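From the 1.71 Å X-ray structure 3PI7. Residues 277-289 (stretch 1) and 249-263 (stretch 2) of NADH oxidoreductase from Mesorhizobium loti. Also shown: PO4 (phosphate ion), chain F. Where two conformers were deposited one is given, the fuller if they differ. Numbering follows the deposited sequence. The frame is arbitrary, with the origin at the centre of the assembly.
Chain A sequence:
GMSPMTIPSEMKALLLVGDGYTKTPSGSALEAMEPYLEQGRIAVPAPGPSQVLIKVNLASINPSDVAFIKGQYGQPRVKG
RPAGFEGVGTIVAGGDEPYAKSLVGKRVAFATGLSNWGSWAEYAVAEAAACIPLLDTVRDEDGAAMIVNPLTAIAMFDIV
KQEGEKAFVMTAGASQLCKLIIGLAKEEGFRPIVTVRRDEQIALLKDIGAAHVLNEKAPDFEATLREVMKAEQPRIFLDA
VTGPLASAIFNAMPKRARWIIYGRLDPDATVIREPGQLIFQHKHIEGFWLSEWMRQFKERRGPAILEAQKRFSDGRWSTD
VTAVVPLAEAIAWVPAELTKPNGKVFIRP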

# COMPACT_ATOMS: atom_id res chain seq x y z
N GLN A 277 -3.11 10.62 -2.47
CA GLN A 277 -1.66 10.56 -2.75
C GLN A 277 -1.29 9.23 -3.41
O GLN A 277 -0.32 9.14 -4.14
CB GLN A 277 -0.86 10.74 -1.48
CG GLN A 277 -1.04 12.12 -0.94
CD GLN A 277 -0.18 12.33 0.26
OE1 GLN A 277 0.38 11.40 0.81
NE2 GLN A 277 -0.07 13.58 0.68
N LEU A 278 -2.06 8.21 -3.17
CA LEU A 278 -1.75 6.95 -3.85
C LEU A 278 -2.19 7.07 -5.31
O LEU A 278 -1.54 6.54 -6.19
CB LEU A 278 -2.42 5.75 -3.18
CG LEU A 278 -1.84 5.40 -1.81
CD1 LEU A 278 -2.79 5.80 -0.72
CD2 LEU A 278 -1.49 3.95 -1.72
N ILE A 279 -3.28 7.80 -5.55
CA ILE A 279 -3.78 7.98 -6.93
C ILE A 279 -2.87 8.89 -7.73
O ILE A 279 -2.29 8.46 -8.73
CB ILE A 279 -5.22 8.54 -6.93
CG1 ILE A 279 -6.18 7.67 -6.11
CG2 ILE A 279 -5.72 8.84 -8.37
CD1 ILE A 279 -7.53 8.34 -5.81
N PHE A 280 -2.73 10.14 -7.28
CA PHE A 280 -2.06 11.23 -7.97
C PHE A 280 -0.55 11.30 -7.76
O PHE A 280 0.13 11.84 -8.63
CB PHE A 280 -2.71 12.57 -7.55
CG PHE A 280 -4.18 12.57 -7.91
CD1 PHE A 280 -4.59 12.52 -9.24
CD2 PHE A 280 -5.15 12.52 -6.92
CE1 PHE A 280 -5.96 12.46 -9.57
CE2 PHE A 280 -6.52 12.44 -7.25
CZ PHE A 280 -6.91 12.39 -8.57
N GLN A 281 -0.03 10.79 -6.64
CA GLN A 281 1.41 10.85 -6.37
C GLN A 281 2.04 9.45 -6.43
O GLN A 281 3.21 9.30 -6.12
CB GLN A 281 1.68 11.55 -5.04
CG GLN A 281 1.17 13.00 -5.03
CD GLN A 281 1.51 13.75 -3.76
OE1 GLN A 281 1.95 13.18 -2.76
NE2 GLN A 281 1.26 15.05 -3.75
N HIS A 282 1.28 8.46 -6.90
CA HIS A 282 1.78 7.10 -7.17
C HIS A 282 2.44 6.44 -5.95
O HIS A 282 3.40 5.67 -6.10
CB HIS A 282 2.77 7.12 -8.36
CG HIS A 282 2.51 8.22 -9.35
ND1 HIS A 282 1.35 8.24 -10.12
CD2 HIS A 282 3.23 9.35 -9.60
CE1 HIS A 282 1.41 9.36 -10.84
NE2 HIS A 282 2.54 10.05 -10.58
N LYS A 283 1.94 6.75 -4.75
CA LYS A 283 2.51 6.20 -3.51
C LYS A 283 2.02 4.76 -3.32
O LYS A 283 0.99 4.39 -3.88
CB LYS A 283 2.16 7.06 -2.29
CG LYS A 283 2.84 8.43 -2.30
CD LYS A 283 2.64 9.15 -0.98
CE LYS A 283 3.29 10.51 -1.06
NZ LYS A 283 3.05 11.30 0.21
N HIS A 284 2.82 3.94 -2.61
CA HIS A 284 2.51 2.53 -2.38
C HIS A 284 2.69 2.21 -0.93
O HIS A 284 3.51 2.83 -0.25
CB HIS A 284 3.46 1.63 -3.19
CG HIS A 284 3.03 1.39 -4.58
ND1 HIS A 284 3.25 2.33 -5.59
CD2 HIS A 284 2.40 0.32 -5.11
CE1 HIS A 284 2.71 1.82 -6.69
NE2 HIS A 284 2.19 0.61 -6.46
N ILE A 285 1.97 1.23 -0.46
CA ILE A 285 2.12 0.75 0.92
C ILE A 285 2.27 -0.75 0.85
O ILE A 285 1.45 -1.43 0.26
CB ILE A 285 0.94 1.16 1.87
CG1 ILE A 285 0.57 2.65 1.69
CG2 ILE A 285 1.26 0.81 3.36
CD1 ILE A 285 -0.68 3.11 2.46
N GLU A 286 3.32 -1.28 1.50
CA GLU A 286 3.56 -2.71 1.46
C GLU A 286 4.14 -3.16 2.80
O GLU A 286 4.34 -2.33 3.68
CB GLU A 286 4.53 -3.04 0.32
CG GLU A 286 5.81 -2.25 0.41
CD GLU A 286 6.69 -2.29 -0.83
OE1 GLU A 286 7.55 -3.19 -0.90
OE2 GLU A 286 6.55 -1.40 -1.70
N GLY A 287 4.42 -4.46 2.90
CA GLY A 287 5.05 -5.00 4.09
C GLY A 287 6.36 -5.68 3.74
O GLY A 287 6.63 -5.99 2.59
N PHE A 288 7.18 -5.90 4.75
CA PHE A 288 8.39 -6.66 4.58
C PHE A 288 8.44 -7.67 5.70
O PHE A 288 8.30 -7.28 6.86
CB PHE A 288 9.64 -5.75 4.60
CG PHE A 288 10.88 -6.60 4.47
CD1 PHE A 288 11.49 -7.15 5.60
CD2 PHE A 288 11.41 -6.90 3.22
CE1 PHE A 288 12.63 -7.95 5.48
CE2 PHE A 288 12.54 -7.72 3.10
CZ PHE A 288 13.11 -8.26 4.23
N TRP A 289 8.74 -8.92 5.36
CA TRP A 289 8.87 -10.01 6.31
C TRP A 289 10.08 -10.82 5.91
O TRP A 289 10.14 -11.32 4.79
CB TRP A 289 7.59 -10.85 6.31
CG TRP A 289 7.53 -11.94 7.33
CD1 TRP A 289 8.27 -12.07 8.47
CD2 TRP A 289 6.62 -13.04 7.31
NE1 TRP A 289 7.90 -13.22 9.14
CE2 TRP A 289 6.92 -13.85 8.43
CE3 TRP A 289 5.63 -13.46 6.41
CZ2 TRP A 289 6.18 -15.01 8.73
CZ3 TRP A 289 4.91 -14.61 6.70
CH2 TRP A 289 5.19 -15.37 7.84
P PO4 F . 7.11 11.61 -12.46
O1 PO4 F . 7.78 10.91 -11.21
O2 PO4 F . 6.61 13.08 -12.15
O3 PO4 F . 5.83 10.79 -12.85
O4 PO4 F . 8.15 11.65 -13.64
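Stretch 2 249-263: IFNAMPKRARWIIYG

Stretch 2 lies beside stretch 1 as a parallel β-strand partner, and the helix end and turn that precede its strand pack against the matching helix end and loop of stretch 1. Each segment follows the same course: a helix that begins earlier in the chain (277-280 in stretch 1, 249-252 in stretch 2), a connection, and a strand (284-287 and 258-261). In stretch 2 the connection includes a type II β turn from Pro 254 to Ala 257, with Arg 256 at phi/psi 73/16°. The strand axes approach to 4.5 Å and run in the same direction, with a signed crossing angle of -19°.

The register pairs His 284 with Arg 258, Ile 285 with Trp 259, Glu 286 with Ile 260 and Gly 287 with Ile 261, at CA-CA separations of 4.7, 4.6, 5.0 and 4.5 Å. The backbone ladder alternates as expected for parallel strands: His 284 N donates to Ala 257 O (2.9 Å), Trp 259 N to His 284 O (2.9 Å), Glu 286 N to Trp 259 O (2.8 Å), Ile 261 N to Glu 286 O (2.8 Å) and Phe 288 N to Ile 261 O (2.9 Å). Thus His 284 and Glu 286 use both N and O toward stretch 2, while CA-H...O contacts fill the intervals, as between Gly 287 CA and Ile 261 O (3.1 Å). Beyond the strands, a water donates to both Phe 288 O (2.6 Å) and Tyr 262 O (2.8 Å).

Side chains sort onto two faces. On one, the Arg 258 guanidinium meets the Glu 286 carboxylate edge-on in a two-pronged salt bridge, NE to OE2 at 2.9 Å and NH2 to OE1 at 3.0 Å; Ile 260 CG1 lies 3.7 Å from Glu 286 CG. On the other, Ile 285 is the apolar centre: its CD1 is 3.7 Å from Trp 259 CE3, its CG2 4.2 Å from Ile 261 CD1 and its CG1 3.8 Å from Phe 250 CZ.

Lys 283 ties the strand region to the helix end of stretch 2. Its extended chain crosses one face of the Phe 250 ring, CD lying 4.0 Å from the centroid, and carries NZ to Phe 250 O (2.8 Å) and Met 253 O (2.7 Å), carbonyls at the end of that helix and just after it. The same NZ donates to Gln 277 OE1 (2.7 Å), while Gln 277 NE2 reaches Asn 251 O (3.2 Å).

At the turn, Arg 256 N donates to Gln 281 O (2.7 Å). Although the CA-to-CB bond of Arg 256 points away, its guanidinium returns to lie flat on the His 282 ring, centres 4.1 Å apart and planes at 12°. A phosphate ion, probably from the crystallisation liquor, accepts hydrogen bonds from Arg 256 NE at O1 (2.8 Å) and from Arg 256 NH2 at O3 (2.7 Å). Altogether the contact buries 1022 Å², summed over both sides.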

# COMPACT_ATOMS: atom_id res chain seq x y z
N ILE A 249 4.59 10.78 8.40
CA ILE A 249 5.77 10.66 7.55
C ILE A 249 5.34 10.37 6.11
O ILE A 249 5.72 11.07 5.21
CB ILE A 249 6.71 9.57 8.10
CG1 ILE A 249 7.37 10.07 9.42
CG2 ILE A 249 7.77 9.17 7.05
CD1 ILE A 249 8.09 8.95 10.16
N PHE A 250 4.53 9.31 5.92
CA PHE A 250 4.05 8.94 4.60
C PHE A 250 3.38 10.12 3.90
O PHE A 250 3.66 10.38 2.73
CB PHE A 250 3.07 7.79 4.74
CG PHE A 250 2.54 7.29 3.42
CD1 PHE A 250 3.39 6.73 2.48
CD2 PHE A 250 1.17 7.32 3.15
CE1 PHE A 250 2.89 6.21 1.28
CE2 PHE A 250 0.67 6.79 1.96
CZ PHE A 250 1.53 6.23 1.04
N ASN A 251 2.52 10.84 4.62
CA ASN A 251 1.82 11.99 4.07
C ASN A 251 2.78 13.07 3.54
O ASN A 251 2.51 13.70 2.51
CB ASN A 251 0.94 12.58 5.17
CG ASN A 251 0.02 13.68 4.70
OD1 ASN A 251 0.17 14.85 5.08
ND2 ASN A 251 -0.89 13.35 3.83
N ALA A 252 3.91 13.29 4.24
CA ALA A 252 4.87 14.33 3.89
C ALA A 252 5.85 13.89 2.80
O ALA A 252 6.55 14.74 2.23
CB ALA A 252 5.65 14.77 5.13
N MSE A 253 5.91 12.58 2.52
CA MSE A 253 6.89 12.14 1.55
C MSE A 253 6.52 12.54 0.11
O MSE A 253 5.33 12.78 -0.20
CB MSE A 253 7.12 10.63 1.65
CG MSE A 253 7.93 10.26 2.85
SE MSE A 253 7.86 8.36 3.02
CE MSE A 253 9.35 7.90 1.75
N PRO A 254 7.54 12.62 -0.79
CA PRO A 254 7.24 13.02 -2.16
C PRO A 254 6.58 11.90 -2.95
O PRO A 254 6.35 10.79 -2.44
CB PRO A 254 8.62 13.35 -2.74
CG PRO A 254 9.54 12.46 -2.02
CD PRO A 254 9.00 12.42 -0.60
N LYS A 255 6.30 12.20 -4.23
CA LYS A 255 5.67 11.25 -5.14
C LYS A 255 6.52 9.97 -5.27
O LYS A 255 7.76 9.99 -5.17
CB LYS A 255 5.43 11.89 -6.52
CG LYS A 255 6.69 12.29 -7.28
CD LYS A 255 6.37 13.15 -8.50
CE LYS A 255 7.63 13.77 -9.08
N ARG A 256 5.81 8.85 -5.47
CA ARG A 256 6.35 7.52 -5.68
C ARG A 256 6.92 6.92 -4.39
O ARG A 256 7.60 5.91 -4.44
CB ARG A 256 7.39 7.51 -6.81
CG ARG A 256 6.84 8.08 -8.10
CD ARG A 256 7.65 7.74 -9.33
NE ARG A 256 6.96 8.27 -10.52
CZ ARG A 256 5.96 7.66 -11.14
NH1 ARG A 256 5.53 6.47 -10.72
NH2 ARG A 256 5.37 8.23 -12.18
N ALA A 257 6.57 7.51 -3.24
CA ALA A 257 7.00 6.99 -1.96
C ALA A 257 6.42 5.62 -1.69
O ALA A 257 5.28 5.34 -2.07
CB ALA A 257 6.58 7.93 -0.86
N ARG A 258 7.25 4.76 -1.09
CA ARG A 258 6.86 3.40 -0.71
C ARG A 258 6.96 3.29 0.81
O ARG A 258 8.05 3.49 1.39
CB ARG A 258 7.76 2.36 -1.38
CG ARG A 258 7.57 2.28 -2.89
CD ARG A 258 8.67 1.45 -3.50
NE ARG A 258 8.69 0.08 -3.01
CZ ARG A 258 9.70 -0.76 -3.22
NH1 ARG A 258 10.77 -0.36 -3.88
NH2 ARG A 258 9.64 -2.00 -2.76
N TRP A 259 5.83 3.02 1.44
CA TRP A 259 5.76 2.86 2.90
C TRP A 259 5.86 1.38 3.13
O TRP A 259 4.98 0.64 2.70
CB TRP A 259 4.42 3.43 3.36
CG TRP A 259 4.09 3.36 4.82
CD1 TRP A 259 4.85 2.89 5.86
CD2 TRP A 259 2.90 3.90 5.41
NE1 TRP A 259 4.19 3.07 7.05
CE2 TRP A 259 2.97 3.65 6.80
CE3 TRP A 259 1.73 4.46 4.88
CZ2 TRP A 259 1.94 4.03 7.67
CZ3 TRP A 259 0.71 4.85 5.74
CH2 TRP A 259 0.84 4.67 7.12
N ILE A 260 7.02 0.94 3.63
CA ILE A 260 7.33 -0.48 3.82
C ILE A 260 7.26 -0.80 5.29
O ILE A 260 8.11 -0.40 6.07
CB ILE A 260 8.69 -0.84 3.21
CG1 ILE A 260 8.72 -0.45 1.71
CG2 ILE A 260 8.97 -2.36 3.41
CD1 ILE A 260 10.03 -0.70 0.98
N ILE A 261 6.18 -1.46 5.67
CA ILE A 261 5.91 -1.74 7.09
C ILE A 261 6.56 -3.07 7.46
O ILE A 261 6.28 -4.07 6.81
CB ILE A 261 4.38 -1.76 7.33
CG1 ILE A 261 3.83 -0.32 7.17
CG2 ILE A 261 4.07 -2.34 8.72
CD1 ILE A 261 2.28 -0.11 7.30
N TYR A 262 7.39 -3.09 8.50
CA TYR A 262 8.01 -4.37 8.91
C TYR A 262 7.85 -4.61 10.44
O TYR A 262 8.29 -5.63 10.96
CB TYR A 262 9.47 -4.42 8.47
CG TYR A 262 10.35 -3.47 9.23
CD1 TYR A 262 10.58 -2.18 8.77
CD2 TYR A 262 11.03 -3.88 10.37
CE1 TYR A 262 11.44 -1.31 9.44
CE2 TYR A 262 11.84 -3.00 11.09
CZ TYR A 262 12.07 -1.73 10.60
OH TYR A 262 12.91 -0.89 11.25
N GLY A 263 7.15 -3.72 11.11
CA GLY A 263 6.87 -3.83 12.54
C GLY A 263 5.68 -2.96 12.90
O GLY A 263 5.30 -2.09 12.11
O HOH W 1 -1.16 10.54 3.12
O HOH W 2 3.41 14.86 -0.85
O HOH W 3 5.42 4.78 -8.19
O HOH W 4 8.88 -7.87 9.37